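Local coordinates for RagB/SusD domain protein (Flavobacterium johnsoniae, PDB 5J5U) that binds chitin and, as a SusD homologue, probably captures chitin-derived glycans at the outer membrane for a polysaccharide utilisation system, at residues 82-87 with 102-107; 107-112 with 152-157; 111-116 with 189-194; 119-124 with 466-471; 156-161 with 180-185. One frame throughout, in Å; residues are numbered along the deposited sequence.

Contact 1: 82-87 with 102-107; sequences KNVVDI and AVAKIM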
# COMPACT_ATOMS: atom_id res chain seq x y z
N LYS A 82 20.46 1.60 -1.84
CA LYS A 82 21.84 2.05 -1.81
C LYS A 82 22.00 3.51 -1.38
O LYS A 82 22.89 3.84 -0.59
CB LYS A 82 22.46 1.83 -3.18
CG LYS A 82 23.52 2.85 -3.57
CD LYS A 82 23.95 2.63 -5.01
CE LYS A 82 22.74 2.60 -5.95
NZ LYS A 82 21.86 3.80 -5.83
N ASN A 83 21.11 4.37 -1.85
CA ASN A 83 21.21 5.77 -1.50
C ASN A 83 20.95 5.98 -0.03
O ASN A 83 21.66 6.75 0.65
CB ASN A 83 20.21 6.61 -2.30
CG ASN A 83 20.81 7.11 -3.58
OD1 ASN A 83 21.63 8.02 -3.57
ND2 ASN A 83 20.43 6.49 -4.69
N VAL A 84 19.93 5.29 0.47
CA VAL A 84 19.50 5.53 1.83
C VAL A 84 20.52 4.89 2.80
O VAL A 84 20.75 5.40 3.91
CB VAL A 84 18.07 5.03 2.02
CG1 VAL A 84 18.02 3.51 2.07
CG2 VAL A 84 17.47 5.64 3.26
N VAL A 85 21.16 3.80 2.35
CA VAL A 85 22.30 3.25 3.09
C VAL A 85 23.47 4.25 3.16
O VAL A 85 24.03 4.49 4.24
CB VAL A 85 22.79 1.93 2.48
CG1 VAL A 85 24.16 1.56 3.04
CG2 VAL A 85 21.80 0.83 2.80
N ASP A 86 23.80 4.87 2.03
CA ASP A 86 24.86 5.89 2.01
C ASP A 86 24.54 7.11 2.89
O ASP A 86 25.45 7.65 3.55
CB ASP A 86 25.12 6.37 0.58
CG ASP A 86 26.02 5.44 -0.18
OD1 ASP A 86 26.83 4.73 0.48
OD2 ASP A 86 25.91 5.41 -1.43
N ILE A 87 23.27 7.53 2.94
CA ILE A 87 22.91 8.61 3.84
C ILE A 87 23.17 8.18 5.27
O ILE A 87 23.83 8.89 6.03
CB ILE A 87 21.46 9.05 3.71
CG1 ILE A 87 21.17 9.58 2.32
CG2 ILE A 87 21.17 10.16 4.70
CD1 ILE A 87 19.68 9.78 2.05
N ALA A 102 18.51 9.69 11.58
CA ALA A 102 17.27 9.06 11.99
C ALA A 102 16.28 9.03 10.81
O ALA A 102 15.67 7.98 10.52
CB ALA A 102 16.67 9.78 13.19
N VAL A 103 16.15 10.16 10.12
CA VAL A 103 15.21 10.26 9.01
C VAL A 103 15.54 9.19 7.95
O VAL A 103 14.68 8.39 7.55
CB VAL A 103 15.21 11.68 8.39
CG1 VAL A 103 14.59 11.67 7.01
CG2 VAL A 103 14.46 12.66 9.30
N ALA A 104 16.80 9.15 7.54
CA ALA A 104 17.26 8.16 6.61
C ALA A 104 16.89 6.76 7.09
O ALA A 104 16.41 5.95 6.30
CB ALA A 104 18.75 8.28 6.40
N LYS A 105 17.08 6.49 8.37
CA LYS A 105 16.79 5.14 8.89
C LYS A 105 15.30 4.82 8.75
O LYS A 105 14.92 3.70 8.34
CB LYS A 105 17.24 4.98 10.35
CG LYS A 105 18.68 4.48 10.48
CD LYS A 105 19.14 4.38 11.92
CE LYS A 105 18.92 5.70 12.65
NZ LYS A 105 19.55 5.72 13.98
N ILE A 106 14.45 5.81 9.06
CA ILE A 106 13.01 5.66 8.88
C ILE A 106 12.74 5.41 7.40
O ILE A 106 12.03 4.48 7.03
CB ILE A 106 12.24 6.89 9.41
CG1 ILE A 106 12.44 7.03 10.91
CG2 ILE A 106 10.75 6.76 9.18
CD1 ILE A 106 11.92 8.31 11.47
N MET A 107 13.39 6.21 6.54
CA MET A 107 13.23 6.01 5.11
C MET A 107 13.56 4.56 4.79
O MET A 107 12.80 3.91 4.06
CB MET A 107 14.14 6.94 4.30
CG MET A 107 13.66 8.37 4.22
SD MET A 107 12.10 8.58 3.35
CE MET A 107 12.49 8.05 1.69
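Val84 has CG1 wedged between its own backbone N and carbonyl carbon (chi1 73°), the crowded position, and this leaves CG2 anti to N and aimed at Ala104 and Met107 of the next helix. One turn on, Ile87 keeps CG1 beside its N (chi1 -62°), which makes the branch methyl CG2 the group that reaches Ala104. Val84 CG2 does most of the touching. It lies 3.2 Å from Ala104 O, close against the carbonyl, and 3.7 Å from Met107 CB. The small CB of Ala104 is met mainly by the isoleucine, with Ile87 CG2 at 3.5 Å, while Val84 CG2 stands further off at 4.3 Å from the same Ala104 CB. Met107 offers only its root here: its chain folds at chi2 and chi3, and its sulfur turns to Trp181 of helix 178-195, with Thr23 and Gln24 of helix 16-29 also against the side chain. Helices 66-90 and 98-119 follow each other in the chain and form an antiparallel helical hairpin, the kind of pairing on which the TPR-like scaffold of SusD proteins is built. The short segments run at 154° with axes 8.9 Å apart, and the small alanine is consistent with the close 5.9 Å between Val84 CA and Ala104 CA. All four touching residues are buried. No hydrogen bond or charge pair crosses between the segments, so cohesion here comes from methyl packing on methyl, methylene and backbone carbonyl, which depends on fit and on exclusion of water rather than on directional bonds.

Contact 2: 107-112 with 152-157; sequences MKVMVA and KDLDES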
# COMPACT_ATOMS: atom_id res chain seq x y z
N MET A 107 13.39 6.21 6.54
CA MET A 107 13.23 6.01 5.11
C MET A 107 13.56 4.56 4.79
O MET A 107 12.80 3.91 4.06
CB MET A 107 14.14 6.94 4.30
CG MET A 107 13.66 8.37 4.22
SD MET A 107 12.10 8.58 3.35
CE MET A 107 12.49 8.05 1.69
N LYS A 108 14.64 4.04 5.37
CA LYS A 108 15.15 2.75 4.94
C LYS A 108 14.13 1.67 5.25
O LYS A 108 13.99 0.71 4.49
CB LYS A 108 16.50 2.43 5.57
CG LYS A 108 16.93 0.98 5.34
CD LYS A 108 18.42 0.85 5.09
CE LYS A 108 19.19 0.62 6.37
NZ LYS A 108 18.58 -0.40 7.24
N VAL A 109 13.35 1.88 6.32
CA VAL A 109 12.33 0.88 6.65
C VAL A 109 11.23 0.94 5.58
O VAL A 109 10.85 -0.09 5.03
CB VAL A 109 11.77 1.09 8.07
CG1 VAL A 109 10.62 0.12 8.34
CG2 VAL A 109 12.88 0.91 9.12
N MET A 110 10.78 2.14 5.23
CA MET A 110 9.73 2.30 4.25
C MET A 110 10.13 1.72 2.89
O MET A 110 9.34 1.01 2.25
CB MET A 110 9.37 3.77 4.10
CG MET A 110 8.68 4.36 5.32
SD MET A 110 8.42 6.15 5.21
CE MET A 110 7.02 6.22 4.11
N VAL A 111 11.36 1.99 2.47
CA VAL A 111 11.90 1.39 1.26
C VAL A 111 11.84 -0.15 1.34
O VAL A 111 11.33 -0.79 0.42
CB VAL A 111 13.38 1.86 0.98
CG1 VAL A 111 14.07 1.01 -0.10
CG2 VAL A 111 13.47 3.38 0.65
N ALA A 112 12.32 -0.74 2.43
CA ALA A 112 12.56 -2.20 2.47
C ALA A 112 11.30 -3.01 2.80
O ALA A 112 11.15 -4.17 2.39
CB ALA A 112 13.66 -2.53 3.47
N LYS A 152 13.44 -2.28 15.78
CA LYS A 152 14.58 -1.64 16.43
C LYS A 152 14.91 -0.26 15.86
O LYS A 152 15.03 0.72 16.60
CB LYS A 152 15.82 -2.53 16.33
CG LYS A 152 17.01 -1.97 17.11
CD LYS A 152 18.32 -2.69 16.77
CE LYS A 152 19.41 -2.31 17.76
NZ LYS A 152 20.71 -3.02 17.55
N ASP A 153 15.03 -0.17 14.54
CA ASP A 153 15.32 1.11 13.91
C ASP A 153 14.23 2.16 14.15
O ASP A 153 14.55 3.32 14.34
CB ASP A 153 15.54 0.94 12.42
CG ASP A 153 16.91 0.45 12.10
OD1 ASP A 153 17.71 0.37 13.05
OD2 ASP A 153 17.19 0.18 10.92
N LEU A 154 12.96 1.78 14.08
CA LEU A 154 11.89 2.76 14.31
C LEU A 154 11.85 3.25 15.77
O LEU A 154 11.69 4.46 16.03
CB LEU A 154 10.54 2.17 13.93
CG LEU A 154 10.43 1.88 12.43
CD1 LEU A 154 9.17 1.06 12.12
CD2 LEU A 154 10.46 3.19 11.62
N ASP A 155 12.01 2.32 16.70
CA ASP A 155 12.11 2.67 18.12
C ASP A 155 13.24 3.68 18.37
O ASP A 155 13.02 4.84 18.82
CB ASP A 155 12.32 1.40 18.93
CG ASP A 155 12.44 1.67 20.40
OD1 ASP A 155 11.40 1.61 21.10
OD2 ASP A 155 13.58 1.94 20.85
N GLU A 156 14.45 3.26 18.01
CA GLU A 156 15.61 4.09 18.24
C GLU A 156 15.57 5.39 17.47
O GLU A 156 16.09 6.39 17.94
CB GLU A 156 16.88 3.34 17.90
CG GLU A 156 17.12 2.15 18.80
CD GLU A 156 18.34 1.37 18.40
OE1 GLU A 156 19.00 1.77 17.42
OE2 GLU A 156 18.65 0.38 19.08
N SER A 157 14.97 5.39 16.28
CA SER A 157 14.92 6.60 15.46
C SER A 157 13.93 7.60 16.02
O SER A 157 14.15 8.81 15.92
CB SER A 157 14.58 6.26 14.02
OG SER A 157 15.66 5.54 13.46
O HOH W 1 19.18 -1.21 9.94
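Val109 and Leu154 form the buried half of an antiparallel pairing between helices 98-119 and 143-160, within the TPR-like helical scaffold of this SusD homologue. The short segments have axes 10.3 Å apart at 154°. Val109 sends CG1 anti to its backbone N (chi1 175°), and its two methyls meet the two of Leu154 one against one: Val109 CG1 and Leu154 CD1 are 4.2 Å apart, as are Val109 CG2 and Leu154 CD2. Leu192 of helix 178-195 packs on this cluster from beyond the pair. The other side is looser and wet. Lys108 bends repeatedly along its chain to bring its ammonium toward Asp153, yet NZ stops 4.0 Å from Asp153 OD2, a long salt bridge. One water fills in, accepting from Lys108 NZ at 2.9 Å and donating to Asp153 OD2 at 2.6 Å, while Lys108 NZ is also hydrogen-bonded directly to Tyr124 OH. The two charges are probably coupled in large part through this water. Asp153 also works through its backbone: its carbonyl O takes Ser157 N at 2.9 Å from one face of the carbonyl plane and Ser157 OG at 2.6 Å from the other.

Contact 3: 111-116 with 189-194; sequences VAQRLT and RLRLAM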
# COMPACT_ATOMS: atom_id res chain seq x y z
N VAL A 111 11.36 1.99 2.47
CA VAL A 111 11.90 1.39 1.26
C VAL A 111 11.84 -0.15 1.34
O VAL A 111 11.33 -0.79 0.42
CB VAL A 111 13.38 1.86 0.98
CG1 VAL A 111 14.07 1.01 -0.10
CG2 VAL A 111 13.47 3.38 0.65
N ALA A 112 12.32 -0.74 2.43
CA ALA A 112 12.56 -2.20 2.47
C ALA A 112 11.30 -3.01 2.80
O ALA A 112 11.15 -4.17 2.39
CB ALA A 112 13.66 -2.53 3.47
N GLN A 113 10.41 -2.38 3.57
CA GLN A 113 9.15 -2.99 3.99
C GLN A 113 8.30 -3.49 2.80
O GLN A 113 7.75 -4.60 2.85
CB GLN A 113 8.35 -2.00 4.85
CG GLN A 113 6.95 -2.45 5.17
CD GLN A 113 5.91 -1.68 4.35
OE1 GLN A 113 5.83 -0.44 4.42
NE2 GLN A 113 5.08 -2.43 3.58
N ARG A 114 8.14 -2.67 1.78
CA ARG A 114 7.42 -3.12 0.60
C ARG A 114 8.13 -4.38 0.04
O ARG A 114 7.49 -5.42 -0.21
CB ARG A 114 7.32 -1.99 -0.44
CG ARG A 114 6.48 -0.75 0.05
CD ARG A 114 6.91 0.56 -0.61
NE ARG A 114 8.34 0.57 -0.88
CZ ARG A 114 8.93 1.21 -1.89
NH1 ARG A 114 8.22 1.94 -2.73
NH2 ARG A 114 10.25 1.10 -2.05
N LEU A 115 9.46 -4.29 -0.04
CA LEU A 115 10.27 -5.34 -0.64
C LEU A 115 10.03 -6.72 0.01
O LEU A 115 9.61 -7.67 -0.67
CB LEU A 115 11.76 -4.97 -0.56
CG LEU A 115 12.74 -5.77 -1.43
CD1 LEU A 115 12.36 -5.68 -2.90
CD2 LEU A 115 14.13 -5.23 -1.24
N THR A 116 10.25 -6.81 1.32
CA THR A 116 10.12 -8.10 2.01
C THR A 116 8.65 -8.52 1.92
O THR A 116 8.34 -9.69 1.62
CB THR A 116 10.65 -8.04 3.49
OG1 THR A 116 10.51 -9.31 4.13
CG2 THR A 116 9.99 -6.90 4.33
N ARG A 189 5.57 1.83 12.57
CA ARG A 189 5.76 0.80 13.60
C ARG A 189 4.47 0.03 13.86
O ARG A 189 4.48 -1.21 13.94
CB ARG A 189 6.26 1.43 14.89
CG ARG A 189 6.47 0.45 16.04
CD ARG A 189 7.36 1.11 17.07
NE ARG A 189 7.71 0.24 18.18
CZ ARG A 189 8.54 0.60 19.15
NH1 ARG A 189 9.10 1.80 19.13
NH2 ARG A 189 8.83 -0.25 20.13
N LEU A 190 3.37 0.76 13.95
CA LEU A 190 2.05 0.13 14.13
C LEU A 190 1.61 -0.73 12.92
O LEU A 190 0.95 -1.77 13.08
CB LEU A 190 1.00 1.22 14.42
CG LEU A 190 -0.44 0.80 14.66
CD1 LEU A 190 -0.55 -0.07 15.88
CD2 LEU A 190 -1.32 2.03 14.79
N ARG A 191 1.91 -0.25 11.72
CA ARG A 191 1.61 -1.00 10.50
C ARG A 191 2.35 -2.35 10.53
O ARG A 191 1.78 -3.41 10.23
CB ARG A 191 1.99 -0.17 9.26
CG ARG A 191 1.97 -0.95 7.96
CD ARG A 191 2.66 -0.21 6.83
NE ARG A 191 1.80 0.81 6.26
CZ ARG A 191 2.10 1.49 5.16
NH1 ARG A 191 3.24 1.22 4.52
NH2 ARG A 191 1.25 2.40 4.70
N LEU A 192 3.63 -2.30 10.88
CA LEU A 192 4.43 -3.52 10.98
C LEU A 192 3.92 -4.41 12.13
O LEU A 192 3.87 -5.64 12.01
CB LEU A 192 5.91 -3.16 11.14
CG LEU A 192 6.43 -2.36 9.93
CD1 LEU A 192 7.72 -1.67 10.21
CD2 LEU A 192 6.57 -3.24 8.71
N ALA A 193 3.52 -3.79 13.24
CA ALA A 193 3.02 -4.55 14.37
C ALA A 193 1.79 -5.32 13.99
O ALA A 193 1.69 -6.52 14.27
CB ALA A 193 2.70 -3.64 15.55
N MET A 194 0.84 -4.66 13.33
CA MET A 194 -0.37 -5.37 12.93
C MET A 194 -0.04 -6.43 11.90
O MET A 194 -0.66 -7.51 11.89
CB MET A 194 -1.43 -4.40 12.42
CG MET A 194 -1.98 -3.47 13.52
SD MET A 194 -2.52 -4.27 15.07
CE MET A 194 -1.05 -4.22 16.00
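Gln113 OE1 accepts a hydrogen bond from Arg191 NH1 at 3.1 Å, moderately bent at 141°. The oxygen lies in the guanidinium plane, at its edge, but the nitrogen stands tilted 32° from the amide carbonyl plane, and the two flat groups are turned nearly perpendicular. Lower down the same side chain, Gln113 CG rests on Leu192 CD2 at 3.6 Å. The chain leaves with CG anti to its backbone N and then bends at chi2 (-105°), which carries the amide past that methyl and up to the arginine. Helices 98-119 and 178-195 meet here in the buried interior of the TPR-like helical scaffold, and the buried polar ends have several partners. Gln113 NE2 bonds to Glu417 OE2 and Asp117 OD2, while Arg191 is fixed by a salt bridge from NE to Glu339 OE2 and a bond from NH2 to His334 O. A leucine in place of Gln113 would probably leave Arg191 NH1 without this acceptor and take an N-H donor from the carboxylates of Glu417 and Asp117. Leu192 is in turn packed by Tyr147, Phe151 and Leu154 of helix 143-160. Next to Gln113, Arg114 NH2 reaches back to Val111 O at 3.3 Å, in the carbonyl plane, and also pairs with Glu80 OE1 of helix 66-90.

Contact 4: 119-124 with 466-471; sequences YGDVPY and VQRMGG
Asp121 reaches out from the loop behind helix 98-119 to Arg468, in the last turn of helix 459-468. From the root outward, CB lies 3.9 Å from Arg468 NH2, in the plane of the guanidinium at its edge. CG, held beside the backbone N (chi1 -65°), comes to 3.8 Å from Arg468 NH2. At the tip the carboxylate divides its work. OD2 takes the arginine, accepting from Arg468 NE at 2.9 Å with an N-H...O angle of 148°, the donor coming nearly end-on to the C-O bond; a weak second bond comes from Arg468 NH2 to the same OD2 at 3.2 Å. OD1 instead accepts from the backbone N of Gln143 at the start of helix 143-160. With one oxygen gripped by two nitrogens and the planes 61° apart, this is not a flat two-oxygen fork. Behind the arginine the helix ends in a Schellman motif: Gly470 has positive phi, Gly471 N bonds to Val466 O at 2.9 Å and Gly470 N to Gln467 O at 3.1 Å. The bridge thus joins a loop and a helix end more than 340 residues apart at the protein surface. Arg468 NH2 has a further acceptor in Tyr140 O. With an alanine in place of Asp121, Arg468 NE is likely to lose its charged mate and Gln143 N its side-chain acceptor, leaving the guanidinium held chiefly through NH2 by Tyr140 O. Just before the aspartate, Gly120 turns the chain out of helix 98-119 with positive phi, where a CB would jam against Tyr119 O.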
# COMPACT_ATOMS: atom_id res chain seq x y z
N TYR A 119 8.36 -10.13 -1.45
CA TYR A 119 9.16 -11.30 -1.86
C TYR A 119 9.51 -12.25 -0.73
O TYR A 119 9.98 -13.36 -0.97
CB TYR A 119 10.45 -10.86 -2.56
CG TYR A 119 10.22 -10.03 -3.80
CD1 TYR A 119 9.94 -10.63 -5.02
CD2 TYR A 119 10.30 -8.63 -3.76
CE1 TYR A 119 9.75 -9.87 -6.17
CE2 TYR A 119 10.09 -7.86 -4.91
CZ TYR A 119 9.82 -8.51 -6.12
OH TYR A 119 9.61 -7.77 -7.28
N GLY A 120 9.32 -11.80 0.51
CA GLY A 120 9.65 -12.61 1.67
C GLY A 120 11.05 -12.36 2.19
O GLY A 120 11.40 -11.21 2.49
N ASP A 121 11.84 -13.43 2.32
CA ASP A 121 13.23 -13.29 2.72
C ASP A 121 13.98 -12.59 1.59
O ASP A 121 13.89 -12.99 0.44
CB ASP A 121 13.90 -14.64 3.02
CG ASP A 121 13.31 -15.36 4.23
OD1 ASP A 121 12.47 -14.79 4.97
OD2 ASP A 121 13.70 -16.52 4.45
N VAL A 122 14.71 -11.52 1.91
CA VAL A 122 15.41 -10.74 0.88
C VAL A 122 16.74 -10.23 1.41
O VAL A 122 16.90 -10.05 2.62
CB VAL A 122 14.57 -9.51 0.40
CG1 VAL A 122 13.26 -9.93 -0.25
CG2 VAL A 122 14.34 -8.55 1.53
N PRO A 123 17.70 -9.97 0.51
CA PRO A 123 18.90 -9.25 0.97
C PRO A 123 18.55 -7.90 1.60
O PRO A 123 17.79 -7.07 1.06
CB PRO A 123 19.72 -9.07 -0.32
CG PRO A 123 19.27 -10.19 -1.21
CD PRO A 123 17.82 -10.46 -0.87
N TYR A 124 19.07 -7.68 2.80
CA TYR A 124 18.82 -6.42 3.48
C TYR A 124 20.10 -5.99 4.22
O TYR A 124 20.82 -5.10 3.76
CB TYR A 124 17.62 -6.55 4.42
CG TYR A 124 17.22 -5.29 5.12
CD1 TYR A 124 17.11 -4.09 4.44
CD2 TYR A 124 16.92 -5.30 6.48
CE1 TYR A 124 16.75 -2.91 5.09
CE2 TYR A 124 16.54 -4.13 7.15
CZ TYR A 124 16.46 -2.94 6.45
OH TYR A 124 16.08 -1.78 7.09
N VAL A 466 15.27 -20.34 -1.00
CA VAL A 466 14.36 -21.27 -1.66
C VAL A 466 14.06 -22.47 -0.76
O VAL A 466 12.90 -22.84 -0.60
CB VAL A 466 14.94 -21.78 -2.98
CG1 VAL A 466 14.24 -23.06 -3.43
CG2 VAL A 466 14.88 -20.68 -4.03
N GLN A 467 15.10 -23.04 -0.17
CA GLN A 467 14.94 -24.12 0.81
C GLN A 467 14.02 -23.71 1.93
O GLN A 467 13.17 -24.50 2.36
CB GLN A 467 16.27 -24.53 1.42
CG GLN A 467 16.95 -25.71 0.79
CD GLN A 467 18.29 -26.00 1.44
OE1 GLN A 467 19.03 -25.08 1.77
NE2 GLN A 467 18.59 -27.27 1.66
N ARG A 468 14.20 -22.50 2.44
CA ARG A 468 13.33 -22.05 3.53
C ARG A 468 11.89 -21.82 3.07
O ARG A 468 10.99 -21.73 3.90
CB ARG A 468 13.88 -20.77 4.16
CG ARG A 468 15.27 -20.94 4.71
CD ARG A 468 15.57 -19.88 5.71
NE ARG A 468 15.68 -18.56 5.10
CZ ARG A 468 16.82 -17.88 5.05
NH1 ARG A 468 17.91 -18.41 5.60
NH2 ARG A 468 16.86 -16.66 4.48
N MET A 469 11.66 -21.72 1.76
CA MET A 469 10.28 -21.63 1.27
C MET A 469 9.63 -22.98 0.95
O MET A 469 8.50 -23.03 0.45
CB MET A 469 10.23 -20.75 0.02
CG MET A 469 10.15 -19.28 0.34
SD MET A 469 9.82 -18.23 -1.10
CE MET A 469 11.32 -18.43 -2.06
N GLY A 470 10.34 -24.07 1.22
CA GLY A 470 9.81 -25.40 0.96
C GLY A 470 10.33 -25.94 -0.37
O GLY A 470 9.81 -26.92 -0.89
N GLY A 471 11.32 -25.26 -0.95
CA GLY A 471 11.93 -25.76 -2.17
C GLY A 471 11.59 -25.02 -3.46
O GLY A 471 12.10 -25.38 -4.51

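Contact 5: 156-161 with 180-185; sequences ESFTQL and KWKKLA
Lys182 starts at the CD1-CE1 edge of the Phe158 ring, where its CB lies, and rises across it to bring its ammonium over one face. Lys182 CB sits 3.7 Å from Phe158 CD1, and the chain then runs extended until it turns at chi4 (-104°), which swings NZ back over the ring. There NZ stands 4.5 Å from the Phe158 ring centroid, 17° off the ring normal and offset toward the rim, a cation-pi contact. The phenyl is brought to the lysine by chi1 171°, with CG anti to its backbone N. The same ammonium donates a hydrogen bond to Phe158 O at 3.2 Å, the donor tilted out of the carbonyl plane. A water accepts from Lys182 NZ at 2.6 Å and lies close to Thr159 O and Leu161 O as well. The positive charge therefore lies against the carbonyls at the C-terminal end of helix 143-160, where it is likely to be favoured by the helix dipole. Leu161, the first residue to leave the helix, adds apolar contacts to the lysine chain and to Trp181: its CD1 is 3.6 Å from Trp181 CB and 3.7 Å from Lys182 CG. The indole of Trp181 leads away from this segment, its NE1 bonded to Asp171 OD2 and its ring edge-to-face with Tyr174. Phe158 and Lys182 stay partly exposed, while Leu161 and Trp181 are buried. Helices 143-160 and 178-195 follow each other and run in opposite directions, a helical hairpin as in the TPR-like scaffold of the SusD family.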
# COMPACT_ATOMS: atom_id res chain seq x y z
N GLU A 156 14.45 3.26 18.01
CA GLU A 156 15.61 4.09 18.24
C GLU A 156 15.57 5.39 17.47
O GLU A 156 16.09 6.39 17.94
CB GLU A 156 16.88 3.34 17.90
CG GLU A 156 17.12 2.15 18.80
CD GLU A 156 18.34 1.37 18.40
OE1 GLU A 156 19.00 1.77 17.42
OE2 GLU A 156 18.65 0.38 19.08
N SER A 157 14.97 5.39 16.28
CA SER A 157 14.92 6.60 15.46
C SER A 157 13.93 7.60 16.02
O SER A 157 14.15 8.81 15.92
CB SER A 157 14.58 6.26 14.02
OG SER A 157 15.66 5.54 13.46
N PHE A 158 12.84 7.09 16.59
CA PHE A 158 11.91 7.94 17.31
C PHE A 158 12.63 8.65 18.44
O PHE A 158 12.56 9.88 18.56
CB PHE A 158 10.75 7.13 17.88
CG PHE A 158 9.88 7.92 18.81
CD1 PHE A 158 9.01 8.88 18.32
CD2 PHE A 158 9.96 7.74 20.18
CE1 PHE A 158 8.22 9.62 19.19
CE2 PHE A 158 9.18 8.47 21.05
CZ PHE A 158 8.30 9.42 20.55
N THR A 159 13.30 7.87 19.28
CA THR A 159 14.04 8.43 20.41
C THR A 159 15.18 9.39 19.96
O THR A 159 15.46 10.38 20.62
CB THR A 159 14.58 7.30 21.28
OG1 THR A 159 13.48 6.52 21.77
CG2 THR A 159 15.40 7.84 22.46
N GLN A 160 15.81 9.09 18.83
CA GLN A 160 16.99 9.81 18.38
C GLN A 160 16.67 11.19 17.80
O GLN A 160 17.47 12.13 17.93
CB GLN A 160 17.73 8.95 17.35
CG GLN A 160 18.82 9.63 16.56
CD GLN A 160 19.57 8.63 15.68
OE1 GLN A 160 19.46 7.41 15.87
NE2 GLN A 160 20.33 9.13 14.71
N LEU A 161 15.51 11.34 17.16
CA LEU A 161 15.06 12.65 16.67
C LEU A 161 14.98 13.66 17.81
O LEU A 161 14.21 13.48 18.76
CB LEU A 161 13.69 12.52 15.98
CG LEU A 161 13.72 11.86 14.59
CD1 LEU A 161 12.31 11.65 14.06
CD2 LEU A 161 14.52 12.71 13.64
N LYS A 180 6.95 15.57 12.77
CA LYS A 180 6.16 14.74 11.88
C LYS A 180 6.92 13.43 11.62
O LYS A 180 6.32 12.36 11.52
CB LYS A 180 5.85 15.49 10.58
CG LYS A 180 4.70 16.50 10.71
CD LYS A 180 4.42 17.19 9.38
CE LYS A 180 3.12 17.98 9.39
NZ LYS A 180 2.03 17.18 10.00
N TRP A 181 8.24 13.51 11.57
CA TRP A 181 9.02 12.31 11.37
C TRP A 181 8.86 11.34 12.54
O TRP A 181 8.81 10.11 12.34
CB TRP A 181 10.49 12.66 11.15
CG TRP A 181 10.75 13.02 9.72
CD1 TRP A 181 10.89 14.27 9.20
CD2 TRP A 181 10.83 12.11 8.62
NE1 TRP A 181 11.09 14.20 7.84
CE2 TRP A 181 11.05 12.89 7.46
CE3 TRP A 181 10.74 10.73 8.49
CZ2 TRP A 181 11.19 12.32 6.19
CZ3 TRP A 181 10.89 10.16 7.24
CH2 TRP A 181 11.11 10.95 6.10
N LYS A 182 8.72 11.87 13.75
CA LYS A 182 8.48 11.01 14.91
C LYS A 182 7.20 10.19 14.74
O LYS A 182 7.21 8.95 14.82
CB LYS A 182 8.40 11.83 16.20
CG LYS A 182 9.75 12.39 16.62
CD LYS A 182 9.66 13.24 17.88
CE LYS A 182 11.05 13.41 18.49
NZ LYS A 182 11.29 12.55 19.71
N LYS A 183 6.10 10.88 14.46
CA LYS A 183 4.81 10.21 14.31
C LYS A 183 4.76 9.29 13.09
O LYS A 183 4.08 8.25 13.14
CB LYS A 183 3.69 11.25 14.23
CG LYS A 183 3.70 12.21 15.41
CD LYS A 183 2.52 13.16 15.37
CE LYS A 183 2.93 14.47 14.71
NZ LYS A 183 1.77 15.38 14.59
N LEU A 184 5.48 9.64 12.02
CA LEU A 184 5.58 8.74 10.86
C LEU A 184 6.27 7.44 11.26
O LEU A 184 5.85 6.35 10.85
CB LEU A 184 6.35 9.39 9.70
CG LEU A 184 6.70 8.39 8.58
CD1 LEU A 184 5.46 7.94 7.84
CD2 LEU A 184 7.73 8.94 7.61
N ALA A 185 7.32 7.58 12.07
CA ALA A 185 8.04 6.44 12.59
C ALA A 185 7.12 5.53 13.39
O ALA A 185 7.11 4.31 13.20
CB ALA A 185 9.21 6.90 13.44
O HOH W 2 13.55 12.15 20.98

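Contacts 1, 2 and 3 follow one another along helix 98-119, which packs in turn against helices 66-90, 143-160 and 178-195; contact 5 joins the last two of these directly. Contact 2 is the hub, its centre about 9 Å from the centres of contacts 1, 3 and 5, touching all three and sharing residues with each. Contact 5 is nested within the loop closed by contact 3. Contact 4 lies further out, its centre about 17 Å from that of contact 3 and 30 Å from that of contact 5, yet it touches contacts 2 and 3 through Tyr124 and ties the exit of helix 98-119 to the C-terminal region. A local helical bundle is thereby joined to distant sequence.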